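Local coordinates for glycoside Hydrolase (Bacteroides plebeius, PDB 5T3B), which is a family 50 glycoside hydrolase of a gut Bacteroides, so probably hydrolyses glycosidic bonds in agarose-like galactans, at residues 60-65 / 418-423; 67-72 / 469-474. One frame throughout, in Å; residues are numbered along the deposited sequence.

Contacts 1 and 2 fasten successive stretches of one long loop, the chain between strand 56-60 and helix 76-82, to helices near the C-terminus, and their centres lie about 12 Å apart. Contact 1 holds the loop's start on helix 412-427; contact 2 holds its continuation where helix 472-480 begins. Leu63 CD1 packs 3.7 Å from Tyr69 CE2, joining them on the loop side, while Tyr419 OH and Asn469 OD1, 2.6 Å apart, probably share a hydrogen bond on the helix side. Their centres sit about 19 and 23 Å from the centre of the chain. A bound 1,2-ethanediol, probably from the crystallisation liquor, lies about 3 Å from the side chain of His421.

Contact 1 (60-65 / 418-423); sequences TRILPY and AYQHFT
Gln420 reaches from helix 412-427 to the loop, where OE1 accepts the backbone N-H of Leu63 (N to OE1, 2.8 Å). The bond is fairly straight at 165°, but the donor stands well above the carbonyl plane. With CG anti to the carbonyl carbon and the chain extended beyond it, the glutamine is long enough to reach from the helix to Leu63 N. Ile62 CB, Leu63 CB (3.4 Å from OE1) and Pro64 CD surround the same oxygen with carbon, while Gln420 NE2 is bonded to Tyr464 O, so both ends of this buried amide are used. The helix runs toward strand 432-437, one of the parallel strands consistent with the (β/α)8 barrel expected of family 50, and the loop leaves strand 56-60, which pairs antiparallel with strand 39-48. At His421, ND1 lies 2.9 Å from Arg61 N and accepts an almost linear bond (174°) close to the ring plane. The imidazole lies anti to the backbone N (chi1 177°), which brings ND1 to that N-H; Ser367 OG holds NE2 and Trp366 stacks on the ring, fixing its rotation. Thr60 CG2 packs 3.6 Å from His421 CB, and His421 CA makes a C-H···O contact with Arg61 O at 3.1 Å. A leucine in place of His421 would probably leave the buried Arg61 N-H without its acceptor and Ser367 without this partner. One water donates to His421 O (2.7 Å) and accepts from Arg61 NH2 (2.9 Å), an arginine nitrogen that also forms a salt bridge to Glu428.

Contact 2 (67-72 / 469-474); sequences VGYEQQ and NWNVYN
Tyr69 directs its hydroxyl between the side chains of Asn471 and Asn474, where the loop preceding helix 76-82 meets the short turn between helix 459-469 and helix 472-480, at the C-terminal end of the chain. The contact is largely polar and involves flat groups. The Asn474 amide lies at the edge of the phenol, nearly coplanar with it, whereas the Asn471 amide stands steeply, its plane 74° from the ring. Tyrosine suits the place because its rigid ring, anti to the backbone N (chi1 179°), places its hydroxyl close to two amides. Within the loop, its OH also takes a weak bond from Gln72 N at 3.3 Å. Stacking comes next, but it holds for one of two Gln72 conformers and so is uncertain: the Gln72 amide slides antiparallel past that of Asn474, their planes 13° apart, with Gln72 OE1 3.3 Å from Asn474 CB. More loosely, Gln71 crosses the Asn471 side chain at about a right angle; its extended chain carries NE2, bonded to Thr73 O and Asp467 OD1, to within 4.1 Å of Trp470 CE3.

Contact 1 (60-65 / 418-423)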
loop_
_atom_site.group_PDB
_atom_site.type_symbol
_atom_site.label_atom_id
_atom_site.label_comp_id
_atom_site.label_asym_id
_atom_site.label_seq_id
_atom_site.Cartn_x
_atom_site.Cartn_y
_atom_site.Cartn_z
ATOM N N THR A 60 -0.384 -23.051 4.286
ATOM C CA THR A 60 -0.634 -22.039 3.248
ATOM C C THR A 60 -1.838 -22.450 2.402
ATOM O O THR A 60 -2.016 -23.634 2.062
ATOM C CB THR A 60 0.663 -21.926 2.405
ATOM O OG1 THR A 60 1.742 -21.590 3.257
ATOM C CG2 THR A 60 0.628 -20.937 1.353
ATOM N N ARG A 61 -2.593 -21.441 1.992
ATOM C CA ARG A 61 -3.772 -21.542 1.167
ATOM C C ARG A 61 -3.413 -21.057 -0.217
ATOM O O ARG A 61 -3.107 -19.866 -0.394
ATOM C CB ARG A 61 -4.934 -20.718 1.764
ATOM C CG ARG A 61 -6.203 -20.818 0.930
ATOM C CD ARG A 61 -7.404 -20.252 1.668
ATOM N NE ARG A 61 -7.289 -18.810 1.895
ATOM C CZ ARG A 61 -8.277 -18.025 2.307
ATOM N NH1 ARG A 61 -9.516 -18.492 2.407
ATOM N NH2 ARG A 61 -8.020 -16.762 2.552
ATOM N N ILE A 62 -3.543 -21.924 -1.230
ATOM C CA ILE A 62 -3.332 -21.523 -2.584
ATOM C C ILE A 62 -4.617 -21.723 -3.437
ATOM O O ILE A 62 -5.492 -22.524 -3.095
ATOM C CB ILE A 62 -2.111 -22.204 -3.259
ATOM C CG1 ILE A 62 -2.250 -23.722 -3.336
ATOM C CG2 ILE A 62 -0.828 -21.836 -2.552
ATOM C CD1 ILE A 62 -1.215 -24.384 -4.249
ATOM N N LEU A 63 -4.671 -21.030 -4.562
ATOM C CA LEU A 63 -5.886 -20.952 -5.364
ATOM C C LEU A 63 -6.421 -22.316 -5.845
ATOM O O LEU A 63 -7.643 -22.540 -5.733
ATOM C CB LEU A 63 -5.716 -19.975 -6.489
ATOM C CG LEU A 63 -6.972 -19.632 -7.262
ATOM C CD1 LEU A 63 -8.044 -18.961 -6.404
ATOM C CD2 LEU A 63 -6.626 -18.747 -8.454
ATOM N N PRO A 64 -5.552 -23.230 -6.281
ATOM C CA PRO A 64 -6.049 -24.541 -6.728
ATOM C C PRO A 64 -6.736 -25.362 -5.659
ATOM O O PRO A 64 -7.450 -26.305 -5.998
ATOM C CB PRO A 64 -4.755 -25.217 -7.181
ATOM C CG PRO A 64 -3.865 -24.120 -7.598
ATOM C CD PRO A 64 -4.112 -23.081 -6.593
ATOM N N TYR A 65 -6.540 -25.022 -4.380
ATOM C CA TYR A 65 -6.992 -25.849 -3.279
ATOM C C TYR A 65 -8.053 -25.197 -2.425
ATOM O O TYR A 65 -8.301 -25.590 -1.290
ATOM C CB TYR A 65 -5.759 -26.296 -2.464
ATOM C CG TYR A 65 -4.803 -27.222 -3.238
ATOM C CD1 TYR A 65 -5.263 -28.109 -4.192
ATOM C CD2 TYR A 65 -3.428 -27.171 -2.990
ATOM C CE1 TYR A 65 -4.403 -28.952 -4.873
ATOM C CE2 TYR A 65 -2.570 -28.035 -3.633
ATOM C CZ TYR A 65 -3.068 -28.935 -4.576
ATOM O OH TYR A 65 -2.205 -29.797 -5.184
ATOM N N ALA A 418 3.045 -17.843 -1.878
ATOM C CA ALA A 418 2.892 -16.818 -0.850
ATOM C C ALA A 418 2.024 -15.663 -1.360
ATOM O O ALA A 418 1.255 -15.096 -0.593
ATOM C CB ALA A 418 4.226 -16.312 -0.425
ATOM N N TYR A 419 2.195 -15.270 -2.617
ATOM C CA TYR A 419 1.368 -14.217 -3.184
ATOM C C TYR A 419 -0.094 -14.649 -3.144
ATOM O O TYR A 419 -0.960 -13.859 -2.731
ATOM C CB TYR A 419 1.785 -13.912 -4.640
ATOM C CG TYR A 419 1.007 -12.825 -5.289
ATOM C CD1 TYR A 419 -0.163 -13.093 -5.999
ATOM C CD2 TYR A 419 1.448 -11.532 -5.285
ATOM C CE1 TYR A 419 -0.887 -12.125 -6.640
ATOM C CE2 TYR A 419 0.715 -10.540 -5.928
ATOM C CZ TYR A 419 -0.438 -10.833 -6.630
ATOM O OH TYR A 419 -1.080 -9.783 -7.250
ATOM N N GLN A 420 -0.387 -15.873 -3.586
ATOM C CA GLN A 420 -1.767 -16.364 -3.542
ATOM C C GLN A 420 -2.306 -16.383 -2.137
ATOM O O GLN A 420 -3.462 -15.969 -1.911
ATOM C CB GLN A 420 -1.935 -17.724 -4.217
ATOM C CG GLN A 420 -1.519 -17.711 -5.658
ATOM C CD GLN A 420 -2.074 -18.896 -6.425
ATOM O OE1 GLN A 420 -2.398 -19.918 -5.831
ATOM N NE2 GLN A 420 -2.187 -18.744 -7.728
ATOM N N HIS A 421 -1.532 -16.898 -1.190
ATOM C CA HIS A 421 -2.008 -16.993 0.190
ATOM C C HIS A 421 -2.354 -15.592 0.739
ATOM O O HIS A 421 -3.395 -15.370 1.347
ATOM C CB HIS A 421 -0.914 -17.647 1.026
ATOM C CG HIS A 421 -1.206 -17.759 2.467
ATOM N ND1 HIS A 421 -1.925 -18.777 2.989
ATOM C CD2 HIS A 421 -0.932 -16.929 3.476
ATOM C CE1 HIS A 421 -2.041 -18.598 4.274
ATOM N NE2 HIS A 421 -1.474 -17.470 4.600
ATOM N N PHE A 422 -1.431 -14.655 0.541
ATOM C CA PHE A 422 -1.626 -13.336 1.152
ATOM C C PHE A 422 -2.802 -12.635 0.472
ATOM O O PHE A 422 -3.676 -12.055 1.176
ATOM C CB PHE A 422 -0.326 -12.499 1.068
ATOM C CG PHE A 422 -0.224 -11.443 2.119
ATOM C CD1 PHE A 422 0.183 -11.784 3.388
ATOM C CD2 PHE A 422 -0.569 -10.143 1.870
ATOM C CE1 PHE A 422 0.227 -10.868 4.417
ATOM C CE2 PHE A 422 -0.515 -9.206 2.904
ATOM C CZ PHE A 422 -0.111 -9.559 4.147
ATOM N N THR A 423 -2.865 -12.669 -0.848
ATOM C CA THR A 423 -3.922 -11.989 -1.553
ATOM C C THR A 423 -5.286 -12.620 -1.295
ATOM O O THR A 423 -6.269 -11.882 -1.194
ATOM C CB THR A 423 -3.621 -11.888 -3.040
ATOM O OG1 THR A 423 -3.480 -13.178 -3.644
ATOM C CG2 THR A 423 -2.408 -10.992 -3.285
HETATM O O HOH W 1 -5.108 -16.996 2.615
#

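Contact 2 (67-72 / 469-474)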
loop_
_atom_site.group_PDB
_atom_site.type_symbol
_atom_site.label_atom_id
_atom_site.label_comp_id
_atom_site.label_asym_id
_atom_site.label_seq_id
_atom_site.Cartn_x
_atom_site.Cartn_y
_atom_site.Cartn_z
ATOM N N VAL A 67 -11.725 -24.884 -1.515
ATOM C CA VAL A 67 -12.876 -25.788 -1.682
ATOM C C VAL A 67 -14.088 -24.984 -2.173
ATOM O O VAL A 67 -14.463 -23.973 -1.554
ATOM C CB VAL A 67 -13.205 -26.520 -0.339
ATOM C CG1 VAL A 67 -14.498 -27.331 -0.436
ATOM C CG2 VAL A 67 -12.016 -27.387 0.098
ATOM N N GLY A 68 -14.690 -25.413 -3.268
ATOM C CA GLY A 68 -15.877 -24.770 -3.782
ATOM C C GLY A 68 -15.576 -23.710 -4.804
ATOM O O GLY A 68 -16.508 -23.027 -5.205
ATOM N N TYR A 69 -14.308 -23.512 -5.178
ATOM C CA TYR A 69 -13.934 -22.539 -6.191
ATOM C C TYR A 69 -13.082 -23.252 -7.208
ATOM O O TYR A 69 -12.121 -23.940 -6.822
ATOM C CB TYR A 69 -13.121 -21.404 -5.590
ATOM C CG TYR A 69 -12.716 -20.430 -6.664
ATOM C CD1 TYR A 69 -13.586 -19.506 -7.158
ATOM C CD2 TYR A 69 -11.456 -20.486 -7.223
ATOM C CE1 TYR A 69 -13.239 -18.683 -8.211
ATOM C CE2 TYR A 69 -11.088 -19.671 -8.293
ATOM C CZ TYR A 69 -11.949 -18.774 -8.793
ATOM O OH TYR A 69 -11.603 -18.008 -9.871
ATOM N N GLU A 70 -13.362 -23.037 -8.491
ATOM C CA GLU A 70 -12.471 -23.482 -9.567
ATOM C C GLU A 70 -12.118 -22.257 -10.408
ATOM O O GLU A 70 -12.941 -21.455 -10.699
ATOM C CB GLU A 70 -13.107 -24.576 -10.437
ATOM C CG GLU A 70 -13.369 -25.863 -9.625
ATOM C CD GLU A 70 -12.080 -26.557 -9.049
ATOM O OE1 GLU A 70 -10.946 -26.513 -9.675
ATOM O OE2 GLU A 70 -12.191 -27.150 -7.930
ATOM N N GLN A 71 -10.860 -22.152 -10.795
ATOM C CA GLN A 71 -10.387 -20.953 -11.509
ATOM C C GLN A 71 -11.259 -20.707 -12.736
ATOM O O GLN A 71 -11.409 -21.559 -13.582
ATOM C CB GLN A 71 -8.931 -21.079 -11.844
ATOM C CG GLN A 71 -8.373 -19.880 -12.537
ATOM C CD GLN A 71 -6.881 -19.858 -12.655
ATOM O OE1 GLN A 71 -6.143 -20.456 -11.872
ATOM N NE2 GLN A 71 -6.423 -19.077 -13.633
ATOM N N GLN A 72 -11.798 -19.496 -12.817
ATOM C CA GLN A 72 -12.782 -19.178 -13.819
ATOM C C GLN A 72 -12.166 -18.595 -15.079
ATOM O O GLN A 72 -12.453 -19.079 -16.178
ATOM C CB GLN A 72 -13.864 -18.294 -13.244
ATOM C CG GLN A 72 -14.647 -18.991 -12.141
ATOM C CD GLN A 72 -15.791 -18.156 -11.638
ATOM O OE1 GLN A 72 -16.149 -17.169 -12.256
ATOM N NE2 GLN A 72 -16.367 -18.554 -10.510
ATOM N N ASN A 469 -4.893 -12.498 -10.001
ATOM C CA ASN A 469 -5.223 -11.150 -10.452
ATOM C C ASN A 469 -6.314 -11.157 -11.497
ATOM O O ASN A 469 -7.173 -10.276 -11.530
ATOM C CB ASN A 469 -4.006 -10.455 -11.024
ATOM C CG ASN A 469 -2.987 -10.130 -9.974
ATOM O OD1 ASN A 469 -3.187 -10.221 -8.782
ATOM N ND2 ASN A 469 -1.829 -9.680 -10.476
ATOM N N TRP A 470 -6.296 -12.181 -12.360
ATOM C CA TRP A 470 -7.351 -12.284 -13.382
ATOM C C TRP A 470 -8.731 -12.575 -12.779
ATOM O O TRP A 470 -9.746 -12.343 -13.407
ATOM C CB TRP A 470 -7.065 -13.452 -14.306
ATOM C CG TRP A 470 -5.873 -13.342 -15.187
ATOM C CD1 TRP A 470 -5.163 -12.224 -15.535
ATOM C CD2 TRP A 470 -5.248 -14.435 -15.878
ATOM N NE1 TRP A 470 -4.175 -12.557 -16.413
ATOM C CE2 TRP A 470 -4.184 -13.909 -16.633
ATOM C CE3 TRP A 470 -5.485 -15.826 -15.899
ATOM C CZ2 TRP A 470 -3.344 -14.743 -17.414
ATOM C CZ3 TRP A 470 -4.647 -16.628 -16.641
ATOM C CH2 TRP A 470 -3.606 -16.107 -17.372
ATOM N N ASN A 471 -8.730 -13.158 -11.591
ATOM C CA ASN A 471 -9.912 -13.746 -10.963
ATOM C C ASN A 471 -10.435 -12.975 -9.741
ATOM O O ASN A 471 -11.376 -13.439 -9.096
ATOM C CB ASN A 471 -9.648 -15.231 -10.615
ATOM C CG ASN A 471 -9.585 -16.048 -11.851
ATOM O OD1 ASN A 471 -8.499 -16.432 -12.377
ATOM N ND2 ASN A 471 -10.707 -16.201 -12.440
ATOM N N VAL A 472 -9.850 -11.812 -9.422
ATOM C CA VAL A 472 -10.256 -11.143 -8.218
ATOM C C VAL A 472 -11.764 -10.892 -8.129
ATOM O O VAL A 472 -12.362 -10.982 -7.047
ATOM C CB VAL A 472 -9.473 -9.850 -7.908
ATOM C CG1 VAL A 472 -8.026 -10.156 -7.603
ATOM C CG2 VAL A 472 -9.598 -8.830 -9.053
ATOM N N TYR A 473 -12.368 -10.507 -9.250
ATOM C CA TYR A 473 -13.774 -10.137 -9.202
ATOM C C TYR A 473 -14.670 -11.358 -8.906
ATOM O O TYR A 473 -15.610 -11.289 -8.129
ATOM C CB TYR A 473 -14.187 -9.417 -10.493
ATOM C CG TYR A 473 -13.386 -8.167 -10.764
ATOM C CD1 TYR A 473 -13.567 -7.020 -10.003
ATOM C CD2 TYR A 473 -12.378 -8.136 -11.698
ATOM C CE1 TYR A 473 -12.847 -5.852 -10.246
ATOM C CE2 TYR A 473 -11.627 -7.014 -11.935
ATOM C CZ TYR A 473 -11.828 -5.857 -11.187
ATOM O OH TYR A 473 -11.137 -4.698 -11.371
ATOM N N ASN A 474 -14.345 -12.490 -9.542
ATOM C CA ASN A 474 -15.146 -13.690 -9.278
ATOM C C ASN A 474 -14.780 -14.383 -7.946
ATOM O O ASN A 474 -15.627 -15.013 -7.320
ATOM C CB ASN A 474 -15.198 -14.604 -10.460
ATOM C CG ASN A 474 -13.881 -15.280 -10.776
ATOM O OD1 ASN A 474 -13.408 -16.136 -9.998
ATOM N ND2 ASN A 474 -13.269 -14.898 -11.862
HETATM O O HOH W 2 -17.411 -16.915 -8.299
#